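PDB 3N0X: possible substrate binding protein of ABC transporter system from Rhodopseudomonas palustris, which probably binds a branched-chain amino acid or a related small solute outside the cytoplasmic membrane and delivers it to an ABC transporter for uptake. Local coordinates for residues A8-K13 against A63-A68; I101-V106 against F120-N125; A243-P248 against V344-A349. One frame throughout, in Å; residues are numbered along the deposited sequence.

Interaction 1: residues A8-K13 against A63-A68; sequences ALIYGK and AALAEA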
loop_
_atom_site.group_PDB
_atom_site.type_symbol
_atom_site.label_atom_id
_atom_site.label_comp_id
_atom_site.label_asym_id
_atom_site.label_seq_id
_atom_site.Cartn_x
_atom_site.Cartn_y
_atom_site.Cartn_z
ATOM N N ALA A 8 7.859 -19.047 3.349
ATOM C CA ALA A 8 9.028 -18.220 3.438
ATOM C C ALA A 8 8.620 -16.755 3.452
ATOM O O ALA A 8 7.822 -16.341 2.629
ATOM C CB ALA A 8 9.990 -18.485 2.234
ATOM N N LEU A 9 9.150 -15.990 4.401
ATOM C CA LEU A 9 9.001 -14.556 4.400
ATOM C C LEU A 9 10.341 -13.910 4.072
ATOM O O LEU A 9 11.335 -14.091 4.801
ATOM C CB LEU A 9 8.530 -14.039 5.770
ATOM C CG LEU A 9 8.529 -12.509 5.929
ATOM C CD1 LEU A 9 7.483 -11.873 4.990
ATOM C CD2 LEU A 9 8.297 -12.129 7.420
ATOM N N ILE A 10 10.384 -13.155 2.975
ATOM C CA ILE A 10 11.581 -12.425 2.584
ATOM C C ILE A 10 11.282 -11.002 2.996
ATOM O O ILE A 10 10.231 -10.467 2.674
ATOM C CB ILE A 10 11.806 -12.491 1.067
ATOM C CG1 ILE A 10 11.645 -13.916 0.520
ATOM C CG2 ILE A 10 13.184 -11.917 0.659
ATOM C CD1 ILE A 10 12.484 -14.987 1.167
ATOM N N TYR A 11 12.199 -10.378 3.712
ATOM C CA TYR A 11 11.989 -9.042 4.275
ATOM C C TYR A 11 13.297 -8.338 4.599
ATOM O O TYR A 11 14.331 -8.991 4.772
ATOM C CB TYR A 11 11.095 -9.093 5.521
ATOM C CG TYR A 11 11.571 -9.799 6.792
ATOM C CD1 TYR A 11 12.564 -10.777 6.813
ATOM C CD2 TYR A 11 10.921 -9.529 7.979
ATOM C CE1 TYR A 11 12.926 -11.387 7.995
ATOM C CE2 TYR A 11 11.265 -10.132 9.150
ATOM C CZ TYR A 11 12.246 -11.083 9.161
ATOM O OH TYR A 11 12.579 -11.748 10.339
ATOM N N GLY A 12 13.245 -7.004 4.652
ATOM C CA GLY A 12 14.445 -6.228 4.904
ATOM C C GLY A 12 14.644 -6.029 6.390
ATOM O O GLY A 12 14.580 -4.885 6.895
ATOM N N LYS A 13 14.817 -7.146 7.087
ATOM C CA LYS A 13 14.926 -7.162 8.552
ATOM C C LYS A 13 16.058 -6.289 9.060
ATOM O O LYS A 13 15.946 -5.710 10.143
ATOM C CB LYS A 13 15.077 -8.590 9.052
ATOM C CG LYS A 13 15.023 -8.772 10.584
ATOM C CD LYS A 13 15.483 -10.175 10.980
ATOM C CE LYS A 13 15.363 -10.402 12.497
ATOM N NZ LYS A 13 15.900 -11.749 12.863
ATOM N N ALA A 63 19.019 -14.194 -3.982
ATOM C CA ALA A 63 19.675 -15.369 -3.403
ATOM C C ALA A 63 18.876 -15.980 -2.246
ATOM O O ALA A 63 18.718 -17.223 -2.153
ATOM C CB ALA A 63 21.126 -15.035 -2.973
ATOM N N ALA A 64 18.350 -15.124 -1.364
ATOM C CA ALA A 64 17.525 -15.595 -0.223
ATOM C C ALA A 64 16.290 -16.327 -0.693
ATOM O O ALA A 64 15.916 -17.360 -0.162
ATOM C CB ALA A 64 17.121 -14.426 0.657
ATOM N N LEU A 65 15.649 -15.798 -1.722
ATOM C CA LEU A 65 14.416 -16.407 -2.204
ATOM C C LEU A 65 14.682 -17.757 -2.871
ATOM O O LEU A 65 13.939 -18.703 -2.672
ATOM C CB LEU A 65 13.663 -15.477 -3.160
ATOM C CG LEU A 65 12.346 -16.011 -3.732
ATOM C CD1 LEU A 65 11.361 -16.394 -2.594
ATOM C CD2 LEU A 65 11.690 -15.013 -4.712
ATOM N N ALA A 66 15.737 -17.818 -3.681
ATOM C CA ALA A 66 16.142 -19.075 -4.270
ATOM C C ALA A 66 16.448 -20.104 -3.191
ATOM O O ALA A 66 16.013 -21.246 -3.251
ATOM C CB ALA A 66 17.363 -18.869 -5.189
ATOM N N GLU A 67 17.188 -19.677 -2.176
ATOM C CA GLU A 67 17.490 -20.561 -1.059
ATOM C C GLU A 67 16.221 -21.059 -0.356
ATOM O O GLU A 67 16.117 -22.228 0.042
ATOM C CB GLU A 67 18.401 -19.849 -0.055
ATOM C CG GLU A 67 18.856 -20.756 1.075
ATOM C CD GLU A 67 19.891 -20.096 1.974
ATOM O OE1 GLU A 67 19.493 -19.319 2.872
ATOM O OE2 GLU A 67 21.095 -20.390 1.796
ATOM N N ALA A 68 15.238 -20.183 -0.220
ATOM C CA ALA A 68 13.976 -20.562 0.400
ATOM C C ALA A 68 13.274 -21.661 -0.356
ATOM O O ALA A 68 12.788 -22.609 0.242
ATOM C CB ALA A 68 13.061 -19.342 0.550
#
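Two alanine methyls make the tightest touch here: Ala-8 CB meets Ala-68 CB at 3.6 Å, and with so little side chain between them strand and helix come close, the two CA atoms lying 6.3 Å apart. Farther along the strand, Ile-10 makes the contact. Its CG1 sits beside the backbone N, anti to the carbonyl carbon (chi1 -47°), and touches Leu-65 CD1 at 4.0 Å; CD1 of the same isoleucine rests over the helix backbone, 4.1 Å from Leu-65 CA, and just reaches the Ala-68 methyl at 4.4 Å. The Ile-10 and Leu-65 side chains cross at about a right angle, and of the leucine side chain CD1 makes the touch, against both CG1 and CD1 of Ile-10. No hydrogen bond links the two segments. Helix 58-70 belongs to a beta-alpha-beta crossover: it carries the chain from strand 45-53 to strand 76-79, and strand 5-11 lies between those two in the sheet, so the crossing helix runs back over it, antiparallel at 174° with 9.2 Å between the axes of the short segments. This is the layout of a Rossmann-like lobe in a type I periplasmic binding protein. The helix also touches both flanking strands, Leu-65 packing on Ala-77 while Ala-64 lies against Lys-52, whose NZ forms a salt bridge with Glu-67 OE1. Leu-9 points away from this helix and meets helix 18-35 through Thr-24, Glu-25 and Leu-28.

Interaction 2: residues I101-V106 against F120-N125; sequences IVEPAV and FRTGRN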
loop_
_atom_site.group_PDB
_atom_site.type_symbol
_atom_site.label_atom_id
_atom_site.label_comp_id
_atom_site.label_asym_id
_atom_site.label_seq_id
_atom_site.Cartn_x
_atom_site.Cartn_y
_atom_site.Cartn_z
ATOM N N ILE A 101 4.073 -14.124 -3.209
ATOM C CA ILE A 101 3.027 -13.157 -2.874
ATOM C C ILE A 101 3.764 -11.897 -2.459
ATOM O O ILE A 101 4.523 -11.875 -1.479
ATOM C CB ILE A 101 2.108 -13.628 -1.719
ATOM C CG1 ILE A 101 1.272 -14.854 -2.169
ATOM C CG2 ILE A 101 1.213 -12.460 -1.281
ATOM C CD1 ILE A 101 0.571 -15.560 -0.997
ATOM N N VAL A 102 3.583 -10.845 -3.233
ATOM C CA VAL A 102 4.321 -9.612 -3.009
ATOM C C VAL A 102 3.621 -8.789 -1.934
ATOM O O VAL A 102 2.430 -8.460 -2.047
ATOM C CB VAL A 102 4.536 -8.817 -4.307
ATOM C CG1 VAL A 102 5.248 -7.449 -3.981
ATOM C CG2 VAL A 102 5.359 -9.691 -5.305
ATOM N N GLU A 103 4.411 -8.464 -0.908
ATOM C CA GLU A 103 3.936 -7.765 0.285
ATOM C C GLU A 103 5.161 -7.348 1.065
ATOM O O GLU A 103 5.936 -8.212 1.462
ATOM C CB GLU A 103 3.100 -8.742 1.152
ATOM C CG GLU A 103 2.661 -8.159 2.474
ATOM C CD GLU A 103 1.743 -6.970 2.334
ATOM O OE1 GLU A 103 0.693 -7.068 1.622
ATOM O OE2 GLU A 103 2.054 -5.955 3.018
ATOM N N PRO A 104 5.316 -6.048 1.352
ATOM C CA PRO A 104 4.474 -4.879 1.041
ATOM C C PRO A 104 4.754 -4.115 -0.242
ATOM O O PRO A 104 4.010 -3.183 -0.528
ATOM C CB PRO A 104 4.774 -3.930 2.202
ATOM C CG PRO A 104 6.197 -4.216 2.513
ATOM C CD PRO A 104 6.349 -5.732 2.348
ATOM N N ALA A 105 5.781 -4.505 -0.987
ATOM C CA ALA A 105 6.283 -3.687 -2.125
ATOM C C ALA A 105 5.169 -3.196 -3.040
ATOM O O ALA A 105 4.394 -4.010 -3.566
ATOM C CB ALA A 105 7.318 -4.440 -2.914
ATOM N N VAL A 106 5.164 -1.890 -3.308
ATOM C CA VAL A 106 4.089 -1.211 -4.033
ATOM C C VAL A 106 4.332 -0.978 -5.535
ATOM O O VAL A 106 3.416 -0.598 -6.234
ATOM C CB VAL A 106 3.792 0.200 -3.412
ATOM C CG1 VAL A 106 3.420 0.077 -1.942
ATOM C CG2 VAL A 106 4.998 1.158 -3.608
ATOM N N PHE A 120 1.737 -12.985 -7.318
ATOM C CA PHE A 120 0.506 -12.409 -6.810
ATOM C C PHE A 120 0.915 -11.256 -5.890
ATOM O O PHE A 120 2.060 -11.136 -5.473
ATOM C CB PHE A 120 -0.346 -13.421 -6.059
ATOM C CG PHE A 120 -0.978 -14.479 -6.935
ATOM C CD1 PHE A 120 -0.210 -15.545 -7.445
ATOM C CD2 PHE A 120 -2.292 -14.381 -7.315
ATOM C CE1 PHE A 120 -0.803 -16.500 -8.252
ATOM C CE2 PHE A 120 -2.877 -15.340 -8.106
ATOM C CZ PHE A 120 -2.139 -16.388 -8.583
ATOM N N ARG A 121 -0.019 -10.365 -5.598
ATOM C CA ARG A 121 0.301 -9.238 -4.716
ATOM C C ARG A 121 -0.861 -8.908 -3.813
ATOM O O ARG A 121 -1.929 -8.553 -4.296
ATOM C CB ARG A 121 0.699 -7.987 -5.503
ATOM C CG ARG A 121 0.909 -6.793 -4.551
ATOM C CD ARG A 121 1.857 -5.771 -5.004
ATOM N NE ARG A 121 1.574 -5.235 -6.335
ATOM C CZ ARG A 121 2.418 -4.398 -6.955
ATOM N NH1 ARG A 121 3.498 -4.014 -6.348
ATOM N NH2 ARG A 121 2.184 -3.977 -8.196
ATOM N N THR A 122 -0.612 -8.948 -2.495
ATOM C CA THR A 122 -1.567 -8.456 -1.505
ATOM C C THR A 122 -1.379 -6.951 -1.184
ATOM O O THR A 122 -2.366 -6.284 -0.873
ATOM C CB THR A 122 -1.514 -9.274 -0.217
ATOM O OG1 THR A 122 -0.168 -9.310 0.283
ATOM C CG2 THR A 122 -2.009 -10.671 -0.444
ATOM N N GLY A 123 -0.141 -6.471 -1.231
ATOM C CA GLY A 123 0.128 -5.061 -0.997
ATOM C C GLY A 123 -0.628 -4.226 -2.009
ATOM O O GLY A 123 -0.923 -4.683 -3.122
ATOM N N ARG A 124 -1.022 -3.017 -1.635
ATOM C CA ARG A 124 -1.575 -2.129 -2.660
ATOM C C ARG A 124 -0.433 -1.667 -3.556
ATOM O O ARG A 124 0.715 -1.602 -3.153
ATOM C CB ARG A 124 -2.381 -0.959 -2.087
ATOM C CG ARG A 124 -1.634 0.325 -1.797
ATOM C CD ARG A 124 -0.586 0.168 -0.704
ATOM N NE ARG A 124 0.057 1.432 -0.384
ATOM C CZ ARG A 124 1.129 1.603 0.383
ATOM N NH1 ARG A 124 1.700 0.590 1.052
ATOM N NH2 ARG A 124 1.647 2.829 0.502
ATOM N N ASN A 125 -0.763 -1.339 -4.788
ATOM C CA ASN A 125 0.217 -0.754 -5.690
ATOM C C ASN A 125 0.098 0.766 -5.730
ATOM O O ASN A 125 -0.865 1.348 -5.223
ATOM C CB ASN A 125 0.206 -1.403 -7.097
ATOM C CG ASN A 125 -1.057 -1.181 -7.876
ATOM O OD1 ASN A 125 -1.647 -0.101 -7.852
ATOM N ND2 ASN A 125 -1.496 -2.214 -8.603
HETATM O O HOH W 1 -1.735 -5.725 1.911
HETATM O O HOH W 2 1.355 -2.328 0.455
#
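Glu-103 and Thr-122 cross at about a right angle, the threonine hydroxyl donating a hydrogen bond to Glu-103 OE1 at 2.7 Å. It comes to the anti lone pair, on the side away from OE2. The glutamate has CG anti to its backbone N (chi1 175°) and bends at chi2, and OE1 accepts a second hydrogen bond, from a water 2.8 Å away that also binds Thr-122 O weakly. A cis peptide follows, leading into Pro-104.

Arg-121 runs obliquely across Val-102, CD 3.9 Å from Val-102 CG1. Its chain bends at chi3 (54°), and the guanidinium meets Ala-105 O edge-on: NH1 donates at 2.9 Å, nearly in the group's own plane, although the donor is tilted from the carbonyl plane. One face of the guanidinium carries Asn-125 CB, toward the rim. NE donates to Gln-334 OE1, NH2 bonds to Thr-111 OG1, and NH1 also bonds to Ala-107 O.

Arg-124 and Val-106 lie side by side, pointing the same way, with Val-106 CG1 3.5 Å above one face of the Arg-124 guanidinium. NE forms a salt bridge with Asp-129, and a water bridges NH1 to Pro-104 O. Strands 100-102 and 119-121 pair in parallel: Val-102 N donates to Phe-120 O at 2.7 Å, and Val-102 O takes two weak bonds, from Thr-122 N and Gly-123 N.

Arg-124 O is buried without a polar partner, meeting CH groups of Val-106 instead. By contrast, Arg-121 ties the 105-107 backbone to strand 119-121 through two carbonyls. Arg-124 NH1 also binds a glycerol, probably from the crystallisation liquor, which may mark a polar pocket at these strand ends, where relatives of this family bind their ligands.

Interaction 3: residues A243-P248 against V344-A349; sequences AYKRLP and VKVDPA
Val-344 and Val-346 both point toward the 243-248 turn, and most of the touching is between their methyls and its surface. Among the apolar pairs, Val-346 CG2 lies 3.8 Å from Pro-248 CB, while Val-344 CG2 comes to the edge of the Tyr-244 ring, 4.3 Å from CD2.

Carbonyl oxygens supply a second group. Val-346 CG2 presses on Lys-245 O at 3.2 Å, a tight fit, and Val-344 CG1, anti to its backbone N (chi1 168°), is 3.6 Å from both Tyr-244 O and Leu-247 O. No direct hydrogen bond joins the two segments. The turn leads into strand 251-254, which pairs antiparallel with strand 335-345; Val-344 is already backbone-bonded to Gly-249 and Met-250, just before that strand.

The polar links are indirect or local. Lys-245 extends past Val-346, bending at chi3, and its NZ holds a water at 2.9 Å that donates in turn to Pro-348 O; Val-350 O binds the same nitrogen directly. Asp-347 OD1 accepts from Ala-349 N, met from above the carboxylate plane: an Asx turn, whose OD1 also binds a glycerol, probably from the crystallisation liquor.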
loop_
_atom_site.group_PDB
_atom_site.type_symbol
_atom_site.label_atom_id
_atom_site.label_comp_id
_atom_site.label_asym_id
_atom_site.label_seq_id
_atom_site.Cartn_x
_atom_site.Cartn_y
_atom_site.Cartn_z
ATOM N N ALA A 243 3.675 14.777 11.214
ATOM C CA ALA A 243 3.731 16.004 10.418
ATOM C C ALA A 243 2.355 16.478 9.984
ATOM O O ALA A 243 2.129 17.678 9.801
ATOM C CB ALA A 243 4.649 15.838 9.202
ATOM N N TYR A 244 1.404 15.568 9.857
ATOM C CA TYR A 244 0.082 15.963 9.420
ATOM C C TYR A 244 -0.738 16.696 10.503
ATOM O O TYR A 244 -1.784 17.251 10.202
ATOM C CB TYR A 244 -0.741 14.748 8.939
ATOM C CG TYR A 244 -0.311 13.996 7.662
ATOM C CD1 TYR A 244 1.033 13.722 7.365
ATOM C CD2 TYR A 244 -1.261 13.448 6.839
ATOM C CE1 TYR A 244 1.382 13.004 6.226
ATOM C CE2 TYR A 244 -0.910 12.734 5.710
ATOM C CZ TYR A 244 0.399 12.527 5.393
ATOM O OH TYR A 244 0.791 11.777 4.282
ATOM N N LYS A 245 -0.257 16.714 11.749
ATOM C CA LYS A 245 -0.890 17.497 12.805
ATOM C C LYS A 245 -0.870 19.005 12.513
ATOM O O LYS A 245 -1.626 19.759 13.117
ATOM C CB LYS A 245 -0.267 17.169 14.185
ATOM C CG LYS A 245 -0.576 15.732 14.604
ATOM C CD LYS A 245 0.193 15.282 15.867
ATOM C CE LYS A 245 -0.228 16.008 17.099
ATOM N NZ LYS A 245 0.509 15.520 18.300
ATOM N N ARG A 246 -0.027 19.431 11.574
ATOM C CA ARG A 246 -0.008 20.811 11.083
ATOM C C ARG A 246 -1.056 21.098 9.990
ATOM O O ARG A 246 -1.171 22.254 9.559
ATOM C CB ARG A 246 1.389 21.134 10.529
ATOM C CG ARG A 246 2.471 21.387 11.622
ATOM C CD ARG A 246 2.733 22.889 11.860
ATOM N NE ARG A 246 3.434 23.519 10.724
ATOM C CZ ARG A 246 2.864 24.264 9.768
ATOM N NH1 ARG A 246 1.555 24.531 9.770
ATOM N NH2 ARG A 246 3.616 24.754 8.793
ATOM N N LEU A 247 -1.853 20.082 9.610
ATOM C CA LEU A 247 -2.807 20.163 8.488
ATOM C C LEU A 247 -4.242 19.767 8.900
ATOM O O LEU A 247 -4.843 18.860 8.298
ATOM C CB LEU A 247 -2.307 19.253 7.353
ATOM C CG LEU A 247 -0.887 19.509 6.816
ATOM C CD1 LEU A 247 -0.315 18.313 6.034
ATOM C CD2 LEU A 247 -0.963 20.767 5.975
ATOM N N PRO A 248 -4.789 20.390 9.946
ATOM C CA PRO A 248 -6.118 20.015 10.378
ATOM C C PRO A 248 -7.142 20.095 9.242
ATOM O O PRO A 248 -7.153 21.064 8.487
ATOM C CB PRO A 248 -6.429 21.032 11.486
ATOM C CG PRO A 248 -5.518 22.154 11.216
ATOM C CD PRO A 248 -4.280 21.538 10.720
ATOM N N VAL A 344 -8.163 14.699 8.358
ATOM C CA VAL A 344 -7.290 14.818 9.503
ATOM C C VAL A 344 -7.995 15.516 10.679
ATOM O O VAL A 344 -8.568 16.618 10.517
ATOM C CB VAL A 344 -5.991 15.597 9.140
ATOM C CG1 VAL A 344 -5.182 15.990 10.412
ATOM C CG2 VAL A 344 -5.110 14.779 8.173
ATOM N N LYS A 345 -7.888 14.892 11.864
ATOM C CA LYS A 345 -8.258 15.495 13.145
ATOM C C LYS A 345 -6.985 15.613 13.978
ATOM O O LYS A 345 -6.195 14.679 14.047
ATOM C CB LYS A 345 -9.311 14.673 13.889
ATOM C CG LYS A 345 -9.607 15.186 15.344
ATOM N N VAL A 346 -6.756 16.756 14.605
ATOM C CA VAL A 346 -5.550 16.921 15.416
ATOM C C VAL A 346 -5.914 16.775 16.900
ATOM O O VAL A 346 -6.706 17.560 17.427
ATOM C CB VAL A 346 -4.944 18.313 15.182
ATOM C CG1 VAL A 346 -3.733 18.517 16.086
ATOM C CG2 VAL A 346 -4.541 18.516 13.703
ATOM N N ASP A 347 -5.418 15.708 17.530
ATOM C CA ASP A 347 -5.605 15.487 18.962
ATOM C C ASP A 347 -4.220 15.668 19.574
ATOM O O ASP A 347 -3.310 14.872 19.292
ATOM C CB ASP A 347 -6.129 14.083 19.179
ATOM C CG ASP A 347 -6.353 13.757 20.640
ATOM O OD1 ASP A 347 -5.754 14.441 21.511
ATOM O OD2 ASP A 347 -7.138 12.805 20.906
ATOM N N PRO A 348 -4.026 16.733 20.355
ATOM C CA PRO A 348 -2.644 17.014 20.796
ATOM C C PRO A 348 -1.985 15.925 21.638
ATOM O O PRO A 348 -0.747 15.877 21.704
ATOM C CB PRO A 348 -2.782 18.281 21.627
ATOM C CG PRO A 348 -4.220 18.342 22.008
ATOM C CD PRO A 348 -4.994 17.691 20.904
ATOM N N ALA A 349 -2.785 15.068 22.248
ATOM C CA ALA A 349 -2.250 13.974 23.054
ATOM C C ALA A 349 -1.783 12.757 22.264
ATOM O O ALA A 349 -1.219 11.819 22.867
ATOM C CB ALA A 349 -3.263 13.523 24.044
HETATM O O HOH W 3 0.580 18.008 19.874
#

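The three contacts follow one another along the chain in order, none nested in another. Interactions 1 and 2 both belong to the mixed sheet in which strands 5-11, 76-79, 100-102 and 119-121 run side by side; their centres are 15 Å apart and their nearest atoms about 5 Å. Interaction 1 packs a crossover helix on the sheet, while interaction 2 lies at the strand ends near the middle of the molecule. Interaction 3 sets the loop before strand 251-254 against the end of strand 335-345 of a separate antiparallel sheet, its centre about 29 Å from that of interaction 2 and 38 Å from that of interaction 1, across the chain's centre. This spread suits a two-lobed binding protein of this family, whose ligand site is expected between the lobes.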